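Alpha-glucosidase (Bacteroides thetaiotaomicron, PDB 5XFM) hydrolyses beta-L-arabinopyranosides and alpha-galactosides as a bifunctional enzyme of glycoside hydrolase family 97. Local coordinates at residues C157-G165 / D185-Y193; V397-D408 / L428-R439. The protein carries 1 engineered substitution. All coordinates share one frame; numbering follows the deposited sequence.

Contact 1. Residues C157-G165 / D185-Y193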
loop_
_atom_site.group_PDB
_atom_site.type_symbol
_atom_site.label_atom_id
_atom_site.label_comp_id
_atom_site.label_asym_id
_atom_site.label_seq_id
_atom_site.Cartn_x
_atom_site.Cartn_y
_atom_site.Cartn_z
ATOM N N CYS A 157 -7.354 -4.499 10.063
ATOM C CA CYS A 157 -8.288 -3.381 10.076
ATOM C C CYS A 157 -9.535 -3.787 9.293
ATOM O O CYS A 157 -9.442 -4.393 8.217
ATOM C CB CYS A 157 -7.655 -2.116 9.489
ATOM S SG CYS A 157 -7.148 -2.263 7.762
ATOM N N PRO A 158 -10.711 -3.452 9.829
ATOM C CA PRO A 158 -11.967 -3.949 9.274
ATOM C C PRO A 158 -12.388 -3.218 8.014
ATOM O O PRO A 158 -11.977 -2.080 7.786
ATOM C CB PRO A 158 -12.957 -3.675 10.397
ATOM C CG PRO A 158 -12.436 -2.390 10.989
ATOM C CD PRO A 158 -10.943 -2.535 10.962
ATOM N N GLN A 159 -13.181 -3.892 7.193
ATOM C CA GLN A 159 -13.896 -3.239 6.111
ATOM C C GLN A 159 -15.145 -2.558 6.685
ATOM O O GLN A 159 -15.865 -3.152 7.485
ATOM C CB GLN A 159 -14.259 -4.252 5.019
ATOM C CG GLN A 159 -15.204 -3.721 3.954
ATOM C CD GLN A 159 -14.579 -2.653 3.078
ATOM O OE1 GLN A 159 -14.167 -1.597 3.561
ATOM N NE2 GLN A 159 -14.537 -2.909 1.777
ATOM N N SER A 160 -15.407 -1.316 6.289
ATOM C CA SER A 160 -16.529 -0.574 6.870
ATOM C C SER A 160 -17.864 -0.941 6.224
ATOM O O SER A 160 -17.909 -1.714 5.269
ATOM C CB SER A 160 -16.302 0.941 6.755
ATOM O OG SER A 160 -16.429 1.399 5.412
ATOM N N ASP A 161 -18.952 -0.401 6.767
ATOM C CA ASP A 161 -20.231 -0.424 6.072
ATOM C C ASP A 161 -20.073 0.371 4.785
ATOM O O ASP A 161 -19.101 1.115 4.623
ATOM C CB ASP A 161 -21.362 0.177 6.917
ATOM C CG ASP A 161 -21.603 -0.580 8.208
ATOM O OD1 ASP A 161 -21.679 -1.826 8.165
ATOM O OD2 ASP A 161 -21.724 0.080 9.265
ATOM N N ALA A 162 -21.006 0.185 3.860
ATOM C CA ALA A 162 -21.013 0.959 2.633
ATOM C C ALA A 162 -21.813 2.238 2.839
ATOM O O ALA A 162 -22.808 2.234 3.561
ATOM C CB ALA A 162 -21.585 0.140 1.482
ATOM N N MET A 163 -21.370 3.319 2.196
ATOM C CA MET A 163 -22.099 4.597 2.150
ATOM C C MET A 163 -22.218 5.291 3.518
ATOM O O MET A 163 -23.200 5.980 3.774
ATOM C CB MET A 163 -23.512 4.413 1.572
ATOM C CG MET A 163 -23.608 3.496 0.351
ATOM S SD MET A 163 -22.356 3.806 -0.894
ATOM C CE MET A 163 -22.669 5.516 -1.337
ATOM N N ILE A 164 -21.241 5.098 4.398
ATOM C CA ILE A 164 -21.171 5.887 5.622
ATOM C C ILE A 164 -19.983 6.838 5.521
ATOM O O ILE A 164 -19.374 6.963 4.457
ATOM C CB ILE A 164 -21.037 5.013 6.887
ATOM C CG1 ILE A 164 -19.742 4.201 6.841
ATOM C CG2 ILE A 164 -22.254 4.103 7.049
ATOM C CD1 ILE A 164 -19.383 3.541 8.157
ATOM N N GLY A 165 -19.674 7.531 6.613
ATOM C CA GLY A 165 -18.561 8.465 6.621
ATOM C C GLY A 165 -18.865 9.743 5.852
ATOM O O GLY A 165 -20.012 10.007 5.488
ATOM N N ASP A 185 -12.084 -12.815 17.540
ATOM C CA ASP A 185 -12.668 -11.476 17.535
ATOM C C ASP A 185 -13.533 -11.240 16.307
ATOM O O ASP A 185 -13.244 -11.732 15.222
ATOM C CB ASP A 185 -11.587 -10.401 17.612
ATOM C CG ASP A 185 -11.100 -10.179 19.022
ATOM O OD1 ASP A 185 -11.569 -10.907 19.923
ATOM O OD2 ASP A 185 -10.283 -9.259 19.237
ATOM N N ARG A 186 -14.605 -10.484 16.500
ATOM C CA ARG A 186 -15.509 -10.136 15.416
ATOM C C ARG A 186 -15.127 -8.768 14.845
ATOM O O ARG A 186 -14.721 -7.872 15.588
ATOM C CB ARG A 186 -16.949 -10.152 15.932
ATOM C CG ARG A 186 -17.910 -9.218 15.243
ATOM C CD ARG A 186 -18.351 -9.735 13.881
ATOM N NE ARG A 186 -19.664 -9.205 13.512
ATOM C CZ ARG A 186 -19.983 -7.912 13.517
ATOM N NH1 ARG A 186 -19.082 -6.999 13.861
ATOM N NH2 ARG A 186 -21.206 -7.527 13.163
ATOM N N SER A 187 -15.234 -8.616 13.526
ATOM C CA SER A 187 -14.886 -7.356 12.879
ATOM C C SER A 187 -15.827 -6.249 13.330
ATOM O O SER A 187 -16.987 -6.503 13.663
ATOM C CB SER A 187 -14.916 -7.485 11.349
ATOM O OG SER A 187 -16.232 -7.668 10.866
ATOM N N GLN A 188 -15.314 -5.023 13.328
ATOM C CA GLN A 188 -16.039 -3.858 13.844
ATOM C C GLN A 188 -17.388 -3.640 13.148
ATOM O O GLN A 188 -18.364 -3.258 13.793
ATOM C CB GLN A 188 -15.163 -2.609 13.708
ATOM C CG GLN A 188 -15.848 -1.287 14.042
ATOM C CD GLN A 188 -14.935 -0.089 13.832
ATOM O OE1 GLN A 188 -13.736 -0.241 13.592
ATOM N NE2 GLN A 188 -15.497 1.112 13.935
ATOM N N TYR A 189 -17.453 -3.881 11.840
ATOM C CA TYR A 189 -18.702 -3.647 11.104
ATOM C C TYR A 189 -19.408 -4.921 10.635
ATOM O O TYR A 189 -20.499 -4.851 10.067
ATOM C CB TYR A 189 -18.459 -2.766 9.881
ATOM C CG TYR A 189 -17.816 -1.429 10.150
ATOM C CD1 TYR A 189 -16.431 -1.305 10.230
ATOM C CD2 TYR A 189 -18.589 -0.287 10.303
ATOM C CE1 TYR A 189 -15.837 -0.074 10.464
ATOM C CE2 TYR A 189 -18.006 0.946 10.541
ATOM C CZ TYR A 189 -16.631 1.047 10.618
ATOM O OH TYR A 189 -16.045 2.273 10.854
ATOM N N GLY A 190 -18.790 -6.076 10.853
ATOM C CA GLY A 190 -19.337 -7.325 10.352
ATOM C C GLY A 190 -19.133 -7.529 8.857
ATOM O O GLY A 190 -19.933 -8.198 8.195
ATOM N N HIS A 191 -18.076 -6.940 8.304
ATOM C CA HIS A 191 -17.796 -7.143 6.884
ATOM C C HIS A 191 -16.372 -7.640 6.638
ATOM O O HIS A 191 -15.822 -7.450 5.555
ATOM C CB HIS A 191 -18.052 -5.850 6.107
ATOM C CG HIS A 191 -19.462 -5.353 6.216
ATOM N ND1 HIS A 191 -20.545 -6.077 5.764
ATOM C CD2 HIS A 191 -19.967 -4.204 6.726
ATOM C CE1 HIS A 191 -21.656 -5.398 5.994
ATOM N NE2 HIS A 191 -21.333 -4.257 6.575
ATOM N N GLY A 192 -15.792 -8.307 7.631
ATOM C CA GLY A 192 -14.428 -8.797 7.527
ATOM C C GLY A 192 -13.378 -7.701 7.450
ATOM O O GLY A 192 -13.553 -6.622 8.003
ATOM N N TYR A 193 -12.283 -7.973 6.749
ATOM C CA TYR A 193 -11.104 -7.112 6.809
ATOM C C TYR A 193 -10.517 -6.838 5.429
ATOM O O TYR A 193 -10.555 -7.698 4.550
ATOM C CB TYR A 193 -10.047 -7.757 7.704
ATOM C CG TYR A 193 -10.628 -8.295 8.987
ATOM C CD1 TYR A 193 -10.766 -7.485 10.103
ATOM C CD2 TYR A 193 -11.066 -9.610 9.072
ATOM C CE1 TYR A 193 -11.307 -7.975 11.271
ATOM C CE2 TYR A 193 -11.613 -10.106 10.237
ATOM C CZ TYR A 193 -11.730 -9.286 11.331
ATOM O OH TYR A 193 -12.266 -9.780 12.489
HETATM O O HOH W 1 -15.946 -5.269 9.179
HETATM O O HOH W 2 -22.504 -2.813 10.501
#
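P158 and Y193 form a single backbone bridge with their CA atoms 4.1 Å apart, and beside it Q159 N donates to G192 O at 2.9 Å with an N-H...O angle of 166°. Beyond this bond a water takes over the pairing: it donates to Q159 O and to G192 O and accepts the N-H of H191, so that G192 O is gripped by two donors. The side chains then gather round Y189. With CG anti to its carbonyl carbon (chi1 -56°), the Y189 ring turns one face to S160, whose CA sits 3.6 Å from the ring centroid and close to the ring normal, a CH-pi contact. Q188 CG covers the opposite face, which leaves the phenol ring sandwiched. P158 CG meets the rim 4.1 Å from Y189 CE1, and I164 CD1 comes in obliquely at 3.8 Å from Y189 CE2. At the far edge D161 OD2 stands 3.3 Å from Y189 CD2, the carboxylate turned almost perpendicular to the ring. The phenol OH itself is hydrogen-bonded to E175, outside both segments. The other oxygen of D161 turns to H191: NE2 of H191 gives OD1 of D161 a weak bond of 2.9 Å, bent to 130° although OD1 lies in the imidazole plane. A second water donates both to D161 OD1 and to Y189 O, tying the carboxylate to the opposing backbone as well. The side chain of S160 is about 12 Å from the bound calcium. The P158-Y193 bridge, the Q159 N to G192 O bond and the C157-T194 backbone bond carry the antiparallel pairing of strands 153-156 and 197-200 a little beyond the strand ends. The arrangement is loop-on-loop packing in the galactose mutarotase-like N-terminal domain.

Contact 2. Residues V397-D408 / L428-R439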
loop_
_atom_site.group_PDB
_atom_site.type_symbol
_atom_site.label_atom_id
_atom_site.label_comp_id
_atom_site.label_asym_id
_atom_site.label_seq_id
_atom_site.Cartn_x
_atom_site.Cartn_y
_atom_site.Cartn_z
ATOM N N VAL A 397 0.671 20.991 -16.403
ATOM C CA VAL A 397 0.464 20.375 -15.095
ATOM C C VAL A 397 1.041 18.969 -15.187
ATOM O O VAL A 397 0.900 18.308 -16.214
ATOM C CB VAL A 397 -1.034 20.339 -14.688
ATOM C CG1 VAL A 397 -1.224 19.623 -13.352
ATOM C CG2 VAL A 397 -1.606 21.755 -14.617
ATOM N N LYS A 398 1.720 18.537 -14.129
ATOM C CA LYS A 398 2.473 17.293 -14.142
ATOM C C LYS A 398 1.819 16.135 -13.396
ATOM O O LYS A 398 2.280 14.999 -13.496
ATOM C CB LYS A 398 3.868 17.532 -13.563
ATOM C CG LYS A 398 4.741 18.438 -14.411
ATOM C CD LYS A 398 4.773 17.929 -15.845
ATOM C CE LYS A 398 6.091 18.236 -16.519
ATOM N NZ LYS A 398 6.270 17.406 -17.744
ATOM N N GLY A 399 0.767 16.412 -12.637
ATOM C CA GLY A 399 0.124 15.354 -11.883
ATOM C C GLY A 399 -1.282 15.664 -11.421
ATOM O O GLY A 399 -1.684 16.828 -11.363
ATOM N N ILE A 400 -2.043 14.617 -11.119
ATOM C CA ILE A 400 -3.362 14.799 -10.536
ATOM C C ILE A 400 -3.577 13.925 -9.307
ATOM O O ILE A 400 -3.066 12.800 -9.216
ATOM C CB ILE A 400 -4.491 14.513 -11.543
ATOM C CG1 ILE A 400 -4.356 13.117 -12.146
ATOM C CG2 ILE A 400 -4.500 15.563 -12.620
ATOM C CD1 ILE A 400 -5.562 12.709 -12.967
ATOM N N LYS A 401 -4.331 14.467 -8.358
ATOM C CA LYS A 401 -4.745 13.723 -7.179
ATOM C C LYS A 401 -6.248 13.476 -7.251
ATOM O O LYS A 401 -7.036 14.424 -7.176
ATOM C CB LYS A 401 -4.370 14.485 -5.904
ATOM C CG LYS A 401 -4.884 13.859 -4.615
ATOM C CD LYS A 401 -4.534 14.713 -3.417
ATOM C CE LYS A 401 -5.157 14.166 -2.151
ATOM N NZ LYS A 401 -4.852 14.991 -0.955
ATOM N N VAL A 402 -6.637 12.209 -7.407
ATOM C CA VAL A 402 -8.042 11.848 -7.631
ATOM C C VAL A 402 -8.659 11.139 -6.426
ATOM O O VAL A 402 -8.139 10.122 -5.955
ATOM C CB VAL A 402 -8.196 10.943 -8.863
ATOM C CG1 VAL A 402 -9.661 10.729 -9.173
ATOM C CG2 VAL A 402 -7.471 11.545 -10.073
ATOM N N ASP A 403 -9.793 11.658 -5.954
ATOM C CA ASP A 403 -10.315 11.295 -4.640
ATOM C C ASP A 403 -11.718 10.681 -4.676
ATOM O O ASP A 403 -12.402 10.735 -5.697
ATOM C CB ASP A 403 -10.323 12.529 -3.736
ATOM C CG ASP A 403 -10.022 12.195 -2.288
ATOM O OD1 ASP A 403 -10.362 11.070 -1.855
ATOM O OD2 ASP A 403 -9.441 13.057 -1.588
ATOM N N PHE A 404 -12.113 10.073 -3.559
ATOM C CA PHE A 404 -13.500 9.645 -3.295
ATOM C C PHE A 404 -14.093 8.630 -4.278
ATOM O O PHE A 404 -15.164 8.857 -4.832
ATOM C CB PHE A 404 -14.430 10.867 -3.243
ATOM C CG PHE A 404 -14.085 11.857 -2.166
ATOM C CD1 PHE A 404 -13.913 11.445 -0.853
ATOM C CD2 PHE A 404 -13.942 13.200 -2.467
ATOM C CE1 PHE A 404 -13.602 12.356 0.138
ATOM C CE2 PHE A 404 -13.621 14.113 -1.482
ATOM C CZ PHE A 404 -13.454 13.690 -0.179
ATOM N N PHE A 405 -13.432 7.494 -4.462
ATOM C CA PHE A 405 -13.957 6.463 -5.361
ATOM C C PHE A 405 -15.101 5.657 -4.735
ATOM O O PHE A 405 -15.362 5.751 -3.534
ATOM C CB PHE A 405 -12.843 5.524 -5.802
ATOM C CG PHE A 405 -11.903 6.128 -6.810
ATOM C CD1 PHE A 405 -10.834 6.917 -6.396
ATOM C CD2 PHE A 405 -12.092 5.925 -8.170
ATOM C CE1 PHE A 405 -9.954 7.474 -7.322
ATOM C CE2 PHE A 405 -11.216 6.482 -9.100
ATOM C CZ PHE A 405 -10.144 7.256 -8.678
ATOM N N GLY A 406 -15.768 4.859 -5.567
ATOM C CA GLY A 406 -16.999 4.170 -5.203
ATOM C C GLY A 406 -16.924 2.757 -4.639
ATOM O O GLY A 406 -17.942 2.074 -4.522
ATOM N N GLY A 407 -15.729 2.280 -4.322
ATOM C CA GLY A 407 -15.612 0.976 -3.695
ATOM C C GLY A 407 -14.824 -0.024 -4.518
ATOM O O GLY A 407 -14.003 0.358 -5.349
ATOM N N ASP A 408 -15.085 -1.311 -4.316
ATOM C CA ASP A 408 -14.219 -2.355 -4.854
ATOM C C ASP A 408 -14.809 -3.063 -6.063
ATOM O O ASP A 408 -14.199 -3.982 -6.606
ATOM C CB ASP A 408 -13.901 -3.389 -3.756
ATOM C CG ASP A 408 -12.672 -3.021 -2.927
ATOM O OD1 ASP A 408 -11.878 -2.157 -3.355
ATOM O OD2 ASP A 408 -12.494 -3.607 -1.835
ATOM N N LEU A 428 0.444 12.590 -17.556
ATOM C CA LEU A 428 0.128 12.936 -16.172
ATOM C C LEU A 428 0.380 11.791 -15.202
ATOM O O LEU A 428 -0.015 10.651 -15.452
ATOM C CB LEU A 428 -1.326 13.379 -16.060
ATOM C CG LEU A 428 -1.678 14.686 -16.765
ATOM C CD1 LEU A 428 -3.172 14.772 -16.982
ATOM C CD2 LEU A 428 -1.177 15.860 -15.948
ATOM N N MET A 429 1.053 12.100 -14.099
ATOM C CA MET A 429 1.130 11.171 -12.984
ATOM C C MET A 429 -0.182 11.194 -12.203
ATOM O O MET A 429 -0.900 12.199 -12.204
ATOM C CB MET A 429 2.308 11.509 -12.069
ATOM C CG MET A 429 3.647 11.388 -12.729
ATOM S SD MET A 429 5.017 11.883 -11.667
ATOM C CE MET A 429 4.969 13.662 -11.928
ATOM N N VAL A 430 -0.485 10.089 -11.528
ATOM C CA VAL A 430 -1.737 9.969 -10.788
ATOM C C VAL A 430 -1.567 9.482 -9.349
ATOM O O VAL A 430 -0.988 8.431 -9.110
ATOM C CB VAL A 430 -2.710 9.018 -11.506
ATOM C CG1 VAL A 430 -3.934 8.763 -10.648
ATOM C CG2 VAL A 430 -3.109 9.597 -12.844
ATOM N N ILE A 431 -2.065 10.276 -8.402
ATOM C CA ILE A 431 -2.230 9.845 -7.016
ATOM C C ILE A 431 -3.696 9.518 -6.765
ATOM O O ILE A 431 -4.569 10.270 -7.197
ATOM C CB ILE A 431 -1.791 10.928 -6.007
ATOM C CG1 ILE A 431 -0.306 11.250 -6.145
ATOM C CG2 ILE A 431 -2.099 10.493 -4.582
ATOM C CD1 ILE A 431 0.130 12.411 -5.281
ATOM N N PHE A 432 -3.977 8.406 -6.089
ATOM C CA PHE A 432 -5.350 8.125 -5.676
ATOM C C PHE A 432 -5.559 8.381 -4.189
ATOM O O PHE A 432 -4.697 8.076 -3.366
ATOM C CB PHE A 432 -5.750 6.688 -5.989
ATOM C CG PHE A 432 -5.863 6.403 -7.448
ATOM C CD1 PHE A 432 -6.593 7.240 -8.275
ATOM C CD2 PHE A 432 -5.251 5.290 -7.996
ATOM C CE1 PHE A 432 -6.699 6.975 -9.619
ATOM C CE2 PHE A 432 -5.358 5.024 -9.344
ATOM C CZ PHE A 432 -6.080 5.865 -10.154
ATOM N N HIS A 433 -6.719 8.940 -3.860
ATOM C CA HIS A 433 -7.146 9.117 -2.477
ATOM C C HIS A 433 -8.588 8.646 -2.326
ATOM O O HIS A 433 -9.300 8.486 -3.322
ATOM C CB HIS A 433 -7.013 10.576 -2.043
ATOM C CG HIS A 433 -5.700 10.900 -1.405
ATOM N ND1 HIS A 433 -5.599 11.374 -0.114
ATOM C CD2 HIS A 433 -4.434 10.821 -1.875
ATOM C CE1 HIS A 433 -4.326 11.564 0.185
ATOM N NE2 HIS A 433 -3.599 11.236 -0.869
ATOM N N GLY A 434 -9.011 8.422 -1.084
ATOM C CA GLY A 434 -10.362 7.966 -0.793
ATOM C C GLY A 434 -10.620 6.707 -1.573
ATOM O O GLY A 434 -11.664 6.556 -2.209
ATOM N N CYS A 435 -9.661 5.792 -1.492
ATOM C CA CYS A 435 -9.498 4.763 -2.512
ATOM C C CYS A 435 -9.205 3.392 -1.937
ATOM O O CYS A 435 -9.051 3.218 -0.721
ATOM C CB CYS A 435 -8.360 5.153 -3.462
ATOM S SG CYS A 435 -6.744 5.324 -2.630
ATOM N N THR A 436 -9.122 2.417 -2.831
ATOM C CA THR A 436 -8.816 1.062 -2.433
ATOM C C THR A 436 -7.314 0.830 -2.409
ATOM O O THR A 436 -6.538 1.648 -2.919
ATOM C CB THR A 436 -9.469 0.056 -3.370
ATOM O OG1 THR A 436 -9.353 -1.267 -2.828
ATOM C CG2 THR A 436 -8.843 0.119 -4.767
ATOM N N LEU A 437 -6.921 -0.297 -1.819
ATOM C CA LEU A 437 -5.525 -0.702 -1.756
ATOM C C LEU A 437 -4.973 -0.893 -3.163
ATOM O O LEU A 437 -5.663 -1.439 -4.021
ATOM C CB LEU A 437 -5.385 -2.005 -0.960
ATOM C CG LEU A 437 -3.983 -2.575 -0.749
ATOM C CD1 LEU A 437 -3.318 -1.804 0.373
ATOM C CD2 LEU A 437 -3.996 -4.078 -0.442
ATOM N N PRO A 438 -3.735 -0.425 -3.415
ATOM C CA PRO A 438 -3.080 -0.686 -4.700
ATOM C C PRO A 438 -2.679 -2.153 -4.787
ATOM O O PRO A 438 -2.239 -2.731 -3.792
ATOM C CB PRO A 438 -1.854 0.228 -4.665
ATOM C CG PRO A 438 -1.543 0.351 -3.209
ATOM C CD PRO A 438 -2.879 0.377 -2.520
ATOM N N ARG A 439 -2.863 -2.765 -5.946
ATOM C CA ARG A 439 -2.606 -4.192 -6.058
ATOM C C ARG A 439 -1.547 -4.475 -7.123
ATOM O O ARG A 439 -1.858 -4.980 -8.205
ATOM C CB ARG A 439 -3.918 -4.919 -6.344
ATOM C CG ARG A 439 -4.735 -5.194 -5.076
ATOM C CD ARG A 439 -6.205 -4.915 -5.329
ATOM N NE ARG A 439 -7.111 -5.359 -4.269
ATOM C CZ ARG A 439 -7.784 -4.542 -3.463
ATOM N NH1 ARG A 439 -7.639 -3.228 -3.567
ATOM N NH2 ARG A 439 -8.603 -5.039 -2.546
HETATM O O HOH W 3 -8.121 12.379 1.160
#
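I400 and V430, paired across neighbouring parallel strands, belong to the beta-alpha-beta unit of strand 399-403, helix 410-425 and strand 429-432 in the TIM-barrel catalytic domain. The short strand axes run 4.7 Å apart at 25°. Main-chain bonds carry this pairing: I431 N to I400 O and V402 N to I431 O are both 2.8 Å long and nearly straight. The pattern continues past the strands, where F405 N reaches G434 O; a side chain on G434 would collide with D403 OD1 and F404 N.

Apolar contacts occupy the face that bears I400, V402, V430 and F432. I400 CG1 lies alongside V430 CG2 at 3.8 Å, and the rings of F432 and F405 meet obliquely, F405 CE1 being 3.5 Å from F432 CD1. F405 also stacks on Y416 of the helix.

On the other face K401, fully extended with CG anti to the backbone N (chi1 174°), carries its CE over the middle of the H433 ring, 3.3 Å from the centroid. A water lies in the ring plane at H433 ND1 and donates to D403 OD2. With an alanine here in place of H433, the K401 chain would probably lose the surface that fixes its course, and the water one of its partners. The H433 side chain is about 4 Å from calcium, whose ligand E452 accepts G434 N.

Polar side chains close the far end. D408 OD2 is hydrogen-bonded to Y173 OH, while T436 OG1 donates to the syn lone pair of D408 OD1 at 2.7 Å and accepts R439 NH1.

In the fold
Contact 1 is partly buried loop packing in the N-terminal domain, whereas contact 2 is a buried pairing of adjacent barrel strands in the catalytic domain. Their chemistry follows: a single direct main-chain bond, two bridging waters and a tyrosine ring packed mostly between carbon atoms, with a carboxylate at its edge, at 157-165 / 185-193, against successive strand bonds and an apolar face at 397-408 / 428-439. No strand or helix is common to both. Their centres lie 22 Å apart, yet they touch where Q159 NE2 packs 4.2 Å from D408 OD2. The loop end of contact 2 also meets Y173, E211 and E241 of the N-terminal region, placing both at the domain junction, contact 2 beside the calcium and contact 1 farther from it.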